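Local coordinates for cyclic dimeric GMP binding protein (Pseudomonas fluorescens, PDB 3PJV) that acts as a c-di-GMP receptor whose periplasmic domain relays an intracellular signal outward to control periplasmic proteolysis, probably through LapG, at the interface of chains A and B. Sequence-based numbering; all coordinates share one arbitrary frame. Chains: chain A/B, Cyclic dimeric GMP binding protein.

Contacts 1 and 2 are neighbours, the centres of their C-alpha atoms about 11 Å apart, because strand 105-114 of chain A ends in contact 1 and runs directly into the loop and helix 117-128 of contact 2. Contact 3 lies about 24 Å from contact 1 and 25 Å from contact 2. It uses the same strand and long N-terminal helix with the chains exchanged, and valine 112 serves as A:Val112 in contact 1 and B:Val112 in contact 3. The two-fold repeats each patch, which suits an intertwined dimer, although the structure alone does not show that the membrane-bound protein forms it.

Contact 1: the interface of chains A and B. Residues chain A 94, 112-114; chain B 17-18, 20-21.
A:Ala94 takes a left-handed backbone turn that aims its carbonyl at helix 7-32 of chain B, where its O lies 3.2 Å from B:Arg18 CA, while A:Ser114 reaches the same helix from the extended end of strand 105-114. A serine supplies the polar part of the junction. The hydroxyl OG of A:Ser114, turned beside its own backbone N (chi1 -62°), is placed over the turn formed by B:Leu17, B:His20 and B:Ala21. A:Ser114 OG donates a hydrogen bond to the B:Leu17 carbonyl O at 3.1 Å, in the carbonyl plane and on a lone pair. B:Ala21 N lies 3.2 Å from A:Ser114 OG, but its hydrogen is aimed mainly at B:Leu17 O, which accepts from both. A:Ser114 OG also meets B:His20 ND1 at 2.8 Å, at the edge of the imidazole and in its plane. Which partner supplies this proton cannot be read from the positions, but if the serine proton goes to the helix carbonyl, ND1 would probably be the donor. The B:His20 ring comes within reach because its CG stands opposite the backbone N (chi1 179°). Carbon packing flanks the hydroxyl: B:Leu17 CD2 lies against A:Ser114 CB, while A:Val112 directs its CG1 branch to B:Ala21 CA at 3.8 Å. At the far end the A:Ala94 methyl sits over the rim of one face of the B:Arg18 guanidinium, with A:Ala94 CB 4.0 Å from B:Arg18 CB.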
loop_
_atom_site.group_PDB
_atom_site.type_symbol
_atom_site.label_atom_id
_atom_site.label_comp_id
_atom_site.label_asym_id
_atom_site.label_seq_id
_atom_site.Cartn_x
_atom_site.Cartn_y
_atom_site.Cartn_z
ATOM N N ALA A 94 -2.992 -14.059 -4.044
ATOM C CA ALA A 94 -1.569 -13.780 -4.278
ATOM C C ALA A 94 -0.737 -13.578 -3.010
ATOM O O ALA A 94 0.123 -12.713 -2.972
ATOM C CB ALA A 94 -1.406 -12.572 -5.206
ATOM N N VAL A 112 1.315 -13.429 4.612
ATOM C CA VAL A 112 0.797 -12.089 4.347
ATOM C C VAL A 112 -0.058 -12.082 3.092
ATOM O O VAL A 112 0.300 -12.695 2.085
ATOM C CB VAL A 112 1.939 -11.058 4.158
ATOM C CG1 VAL A 112 1.358 -9.701 3.765
ATOM C CG2 VAL A 112 2.771 -10.951 5.416
ATOM N N VAL A 113 -1.199 -11.401 3.155
ATOM C CA VAL A 113 -2.048 -11.242 1.979
ATOM C C VAL A 113 -2.346 -9.759 1.798
ATOM O O VAL A 113 -2.829 -9.101 2.724
ATOM C CB VAL A 113 -3.356 -12.067 2.084
ATOM C CG1 VAL A 113 -4.261 -11.772 0.902
ATOM C CG2 VAL A 113 -3.047 -13.557 2.131
ATOM N N SER A 114 -2.003 -9.224 0.625
ATOM C CA SER A 114 -2.148 -7.795 0.353
ATOM C C SER A 114 -3.584 -7.438 0.007
ATOM O O SER A 114 -4.259 -8.192 -0.686
ATOM C CB SER A 114 -1.222 -7.377 -0.793
ATOM O OG SER A 114 0.121 -7.611 -0.421
ATOM N N LEU B 17 0.463 -7.513 -6.142
ATOM C CA LEU B 17 -0.041 -7.930 -4.845
ATOM C C LEU B 17 0.869 -8.987 -4.230
ATOM O O LEU B 17 1.146 -8.954 -3.033
ATOM C CB LEU B 17 -1.476 -8.460 -4.955
ATOM C CG LEU B 17 -2.548 -7.429 -5.322
ATOM C CD1 LEU B 17 -3.874 -8.144 -5.527
ATOM C CD2 LEU B 17 -2.664 -6.364 -4.246
ATOM N N ARG B 18 1.347 -9.914 -5.053
ATOM C CA ARG B 18 2.236 -10.968 -4.564
ATOM C C ARG B 18 3.563 -10.416 -4.055
ATOM O O ARG B 18 4.017 -10.780 -2.968
ATOM C CB ARG B 18 2.497 -12.029 -5.639
ATOM C CG ARG B 18 3.369 -13.179 -5.140
ATOM C CD ARG B 18 3.524 -14.281 -6.169
ATOM N NE ARG B 18 2.267 -14.981 -6.407
ATOM C CZ ARG B 18 1.606 -14.950 -7.558
ATOM N NH1 ARG B 18 2.091 -14.262 -8.582
ATOM N NH2 ARG B 18 0.466 -15.618 -7.686
ATOM N N HIS B 20 4.292 -7.366 -3.168
ATOM C CA HIS B 20 4.028 -6.513 -2.013
ATOM C C HIS B 20 3.889 -7.374 -0.754
ATOM O O HIS B 20 4.462 -7.063 0.288
ATOM C CB HIS B 20 2.755 -5.693 -2.261
ATOM C CG HIS B 20 2.376 -4.785 -1.131
ATOM N ND1 HIS B 20 1.324 -5.059 -0.280
ATOM C CD2 HIS B 20 2.889 -3.600 -0.723
ATOM C CE1 HIS B 20 1.214 -4.085 0.607
ATOM N NE2 HIS B 20 2.153 -3.189 0.363
ATOM N N ALA B 21 3.130 -8.461 -0.861
ATOM C CA ALA B 21 2.928 -9.357 0.271
ATOM C C ALA B 21 4.219 -10.094 0.642
ATOM O O ALA B 21 4.548 -10.244 1.822
ATOM C CB ALA B 21 1.803 -10.342 -0.019
#

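Contact 2: the interface of chains A and B. Residues chain A 115-117; chain B 56, 75-77, 118.
The loop of A:His115 and A:Pro116, with the start of helix 117-128, meets three pieces of chain B: the loop at B:Ser56, the loop B:Ile75 to B:Ala77, and helix 117-127 at B:Phe118. In this LapD/MoxY periplasmic domain the histidine appears to cap the start of the helix through its side chain and also bridges the chains. A:His115 ND1 accepts the backbone N-H of A:Met117 N at 3.1 Å, which helps fix the ring and would leave the hydrogen on NE2. A:His115 NE2 donates to B:Ile75 O at 2.7 Å, approaching from above the carbonyl plane, 57° out of it. B:Pro76 O, at the ring edge 2.9 Å from A:His115 NE2, probably shares that hydrogen. B:Phe118 presents its edge to a face of the imidazole, the planes 84° apart, with B:Phe118 CE2 3.6 Å from A:His115 CG. A:Met117, modelled as selenomethionine, bends at its last torsion (chi3 -73°), which brings SE against B:Phe118 CD2 at 3.7 Å and carries CE on to B:Ile75. That methyl packs tightly, A:Met117 CE lying 3.3 Å from B:Ile75 CD1. Across the imidazole from B:Phe118, B:Ser56 OG lies against the other ring face and 3.5 Å from A:Pro116 CD.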
loop_
_atom_site.group_PDB
_atom_site.type_symbol
_atom_site.label_atom_id
_atom_site.label_comp_id
_atom_site.label_asym_id
_atom_site.label_seq_id
_atom_site.Cartn_x
_atom_site.Cartn_y
_atom_site.Cartn_z
ATOM N N HIS A 115 -4.052 -6.291 0.483
ATOM C CA HIS A 115 -5.448 -5.918 0.210
ATOM C C HIS A 115 -5.640 -5.534 -1.260
ATOM O O HIS A 115 -4.891 -4.709 -1.790
ATOM C CB HIS A 115 -5.893 -4.777 1.134
ATOM C CG HIS A 115 -7.380 -4.695 1.305
ATOM N ND1 HIS A 115 -8.225 -4.276 0.298
ATOM C CD2 HIS A 115 -8.176 -5.010 2.356
ATOM C CE1 HIS A 115 -9.472 -4.321 0.726
ATOM N NE2 HIS A 115 -9.472 -4.763 1.972
ATOM N N PRO A 116 -6.663 -6.117 -1.920
ATOM C CA PRO A 116 -6.878 -5.917 -3.361
ATOM C C PRO A 116 -7.710 -4.679 -3.725
ATOM O O PRO A 116 -8.013 -4.500 -4.903
ATOM C CB PRO A 116 -7.662 -7.176 -3.760
ATOM C CG PRO A 116 -8.459 -7.496 -2.540
ATOM C CD PRO A 116 -7.569 -7.147 -1.363
HETATM N N MSE A 117 -8.056 -3.843 -2.752
HETATM C CA MSE A 117 -8.985 -2.742 -3.003
HETATM C C MSE A 117 -8.569 -1.830 -4.168
HETATM O O MSE A 117 -9.402 -1.429 -4.985
HETATM C CB MSE A 117 -9.159 -1.943 -1.712
HETATM C CG MSE A 117 -10.152 -0.816 -1.731
HETATM SE SE MSE A 117 -9.774 0.106 -0.039
HETATM C CE MSE A 117 -10.561 -1.231 1.187
ATOM N N SER B 56 -4.858 -7.489 3.655
ATOM C CA SER B 56 -6.061 -8.243 3.996
ATOM C C SER B 56 -5.861 -9.040 5.278
ATOM O O SER B 56 -6.767 -9.158 6.108
ATOM C CB SER B 56 -6.447 -9.214 2.871
ATOM O OG SER B 56 -6.987 -8.522 1.762
ATOM N N ILE B 75 -10.244 -5.183 6.316
ATOM C CA ILE B 75 -11.545 -4.761 5.815
ATOM C C ILE B 75 -11.881 -5.472 4.495
ATOM O O ILE B 75 -11.003 -6.035 3.855
ATOM C CB ILE B 75 -11.578 -3.235 5.636
ATOM C CG1 ILE B 75 -10.450 -2.779 4.718
ATOM C CG2 ILE B 75 -11.414 -2.537 6.983
ATOM C CD1 ILE B 75 -10.429 -1.270 4.517
ATOM N N PRO B 76 -13.164 -5.465 4.096
ATOM C CA PRO B 76 -13.584 -6.203 2.894
ATOM C C PRO B 76 -12.882 -5.726 1.623
ATOM O O PRO B 76 -12.350 -4.614 1.596
ATOM C CB PRO B 76 -15.086 -5.902 2.805
ATOM C CG PRO B 76 -15.489 -5.556 4.204
ATOM C CD PRO B 76 -14.303 -4.833 4.785
ATOM N N ALA B 77 -12.909 -6.558 0.582
ATOM C CA ALA B 77 -12.204 -6.277 -0.669
ATOM C C ALA B 77 -12.638 -4.974 -1.344
ATOM O O ALA B 77 -11.819 -4.258 -1.905
ATOM C CB ALA B 77 -12.349 -7.445 -1.634
ATOM N N PHE B 118 -8.300 3.795 1.101
ATOM C CA PHE B 118 -8.108 2.836 2.206
ATOM C C PHE B 118 -8.394 3.462 3.575
ATOM O O PHE B 118 -9.073 2.867 4.415
ATOM C CB PHE B 118 -6.698 2.204 2.185
ATOM C CG PHE B 118 -6.607 0.890 2.933
ATOM C CD1 PHE B 118 -6.241 0.864 4.266
ATOM C CD2 PHE B 118 -6.901 -0.313 2.303
ATOM C CE1 PHE B 118 -6.157 -0.333 4.961
ATOM C CE2 PHE B 118 -6.817 -1.520 3.001
ATOM C CZ PHE B 118 -6.447 -1.522 4.331
#

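Contact 3: the interface of chains A and B. Residues chain A 25, 28-29, 32, 58-60; chain B 110-112.
With CG opposite the backbone N (chi1 -178°) and an extended chain, A:Arg59 runs alongside B:Glu111, whose CG turns in beside its own N (chi1 -53°). The two side chains point the same way from an antiparallel beta bridge, by which strand 57-62 of chain A and strand 105-114 of chain B form an intermolecular sheet in the LapD/MoxY periplasmic domain. B:Glu111 N donates to A:Arg59 O at 2.8 Å, and A:Arg59 N returns a bond to B:Glu111 O at 2.9 Å. Beyond the backbone pair, on the side the two side chains share, NH1 of A:Arg59 forms a salt bridge with the syn side of the carboxylate OE1 of B:Glu111 at 3.3 Å. It is a loose pairing: the planes are 61° apart and the arginine is poorly ordered. With an alanine in place of B:Glu111 the carboxylate is gone, and the A:Arg59 guanidinium would probably be left without a charged mate and freer to turn. The opposite face of the strand rests on helix 6-32 of chain A. B:Val110 spreads its two methyls along it, CG1 to A:Leu28 CD2 at 3.8 Å and CG2 to A:Leu32 CD1 at 3.9 Å. A:Ala29 backs CG2 too, and B:Val112 sets its CG2 against A:Ala25 CA at 3.7 Å.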
loop_
_atom_site.group_PDB
_atom_site.type_symbol
_atom_site.label_atom_id
_atom_site.label_comp_id
_atom_site.label_asym_id
_atom_site.label_seq_id
_atom_site.Cartn_x
_atom_site.Cartn_y
_atom_site.Cartn_z
ATOM N N ALA A 25 7.760 9.649 -1.699
ATOM C CA ALA A 25 8.517 10.676 -2.416
ATOM C C ALA A 25 9.993 10.563 -2.059
ATOM O O ALA A 25 10.865 10.641 -2.920
ATOM C CB ALA A 25 8.002 12.076 -2.077
ATOM N N LEU A 28 11.477 7.451 -3.621
ATOM C CA LEU A 28 11.577 7.557 -5.072
ATOM C C LEU A 28 12.711 8.504 -5.447
ATOM O O LEU A 28 13.508 8.210 -6.347
ATOM C CB LEU A 28 10.233 7.992 -5.683
ATOM C CG LEU A 28 10.111 8.160 -7.207
ATOM C CD1 LEU A 28 10.679 6.951 -7.939
ATOM C CD2 LEU A 28 8.651 8.403 -7.625
ATOM N N ALA A 29 12.813 9.624 -4.730
ATOM C CA ALA A 29 13.901 10.560 -4.983
ATOM C C ALA A 29 15.233 9.836 -4.839
ATOM O O ALA A 29 16.139 10.032 -5.646
ATOM C CB ALA A 29 13.837 11.761 -4.029
ATOM N N LEU A 32 15.882 7.499 -7.747
ATOM C CA LEU A 32 16.138 8.214 -8.992
ATOM C C LEU A 32 17.517 8.842 -9.044
ATOM O O LEU A 32 18.015 9.151 -10.115
ATOM C CB LEU A 32 15.104 9.332 -9.196
ATOM C CG LEU A 32 13.686 8.890 -9.554
ATOM C CD1 LEU A 32 12.772 10.116 -9.640
ATOM C CD2 LEU A 32 13.687 8.134 -10.862
ATOM N N ILE A 58 1.888 10.930 -9.184
ATOM C CA ILE A 58 3.329 11.093 -8.962
ATOM C C ILE A 58 3.852 11.919 -10.121
ATOM O O ILE A 58 3.530 11.657 -11.274
ATOM C CB ILE A 58 4.077 9.755 -8.939
ATOM C CG1 ILE A 58 3.533 8.873 -7.818
ATOM C CG2 ILE A 58 5.595 9.970 -8.718
ATOM C CD1 ILE A 58 4.185 7.514 -7.753
ATOM N N ARG A 59 4.645 12.931 -9.811
ATOM C CA ARG A 59 5.199 13.797 -10.828
ATOM C C ARG A 59 6.658 14.078 -10.487
ATOM O O ARG A 59 7.000 14.252 -9.322
ATOM C CB ARG A 59 4.391 15.101 -10.871
ATOM C CG ARG A 59 4.810 16.111 -11.921
ATOM C CD ARG A 59 3.953 17.370 -11.786
ATOM N NE ARG A 59 4.377 18.436 -12.680
ATOM C CZ ARG A 59 4.515 19.709 -12.319
ATOM N NH1 ARG A 59 4.258 20.081 -11.069
ATOM N NH2 ARG A 59 4.913 20.611 -13.210
ATOM N N VAL A 60 7.518 14.102 -11.499
ATOM C CA VAL A 60 8.917 14.482 -11.296
ATOM C C VAL A 60 9.126 15.732 -12.118
ATOM O O VAL A 60 8.829 15.756 -13.304
ATOM C CB VAL A 60 9.883 13.359 -11.751
ATOM C CG1 VAL A 60 11.339 13.774 -11.527
ATOM C CG2 VAL A 60 9.550 12.056 -11.010
ATOM N N VAL B 110 10.433 15.415 -6.690
ATOM C CA VAL B 110 9.450 14.341 -6.782
ATOM C C VAL B 110 8.247 14.717 -5.931
ATOM O O VAL B 110 8.398 15.074 -4.757
ATOM C CB VAL B 110 10.034 13.009 -6.251
ATOM C CG1 VAL B 110 8.975 11.908 -6.279
ATOM C CG2 VAL B 110 11.264 12.615 -7.045
ATOM N N GLU B 111 7.052 14.656 -6.533
ATOM C CA GLU B 111 5.804 15.001 -5.843
ATOM C C GLU B 111 4.852 13.798 -5.851
ATOM O O GLU B 111 4.604 13.209 -6.897
ATOM C CB GLU B 111 5.113 16.182 -6.559
ATOM C CG GLU B 111 6.006 17.414 -6.763
ATOM C CD GLU B 111 5.327 18.502 -7.587
ATOM O OE1 GLU B 111 4.430 18.175 -8.382
ATOM O OE2 GLU B 111 5.703 19.686 -7.446
ATOM N N VAL B 112 4.334 13.429 -4.681
ATOM C CA VAL B 112 3.454 12.266 -4.553
ATOM C C VAL B 112 2.176 12.682 -3.854
ATOM O O VAL B 112 2.211 13.484 -2.934
ATOM C CB VAL B 112 4.132 11.126 -3.740
ATOM C CG1 VAL B 112 3.139 9.974 -3.479
ATOM C CG2 VAL B 112 5.381 10.627 -4.465
#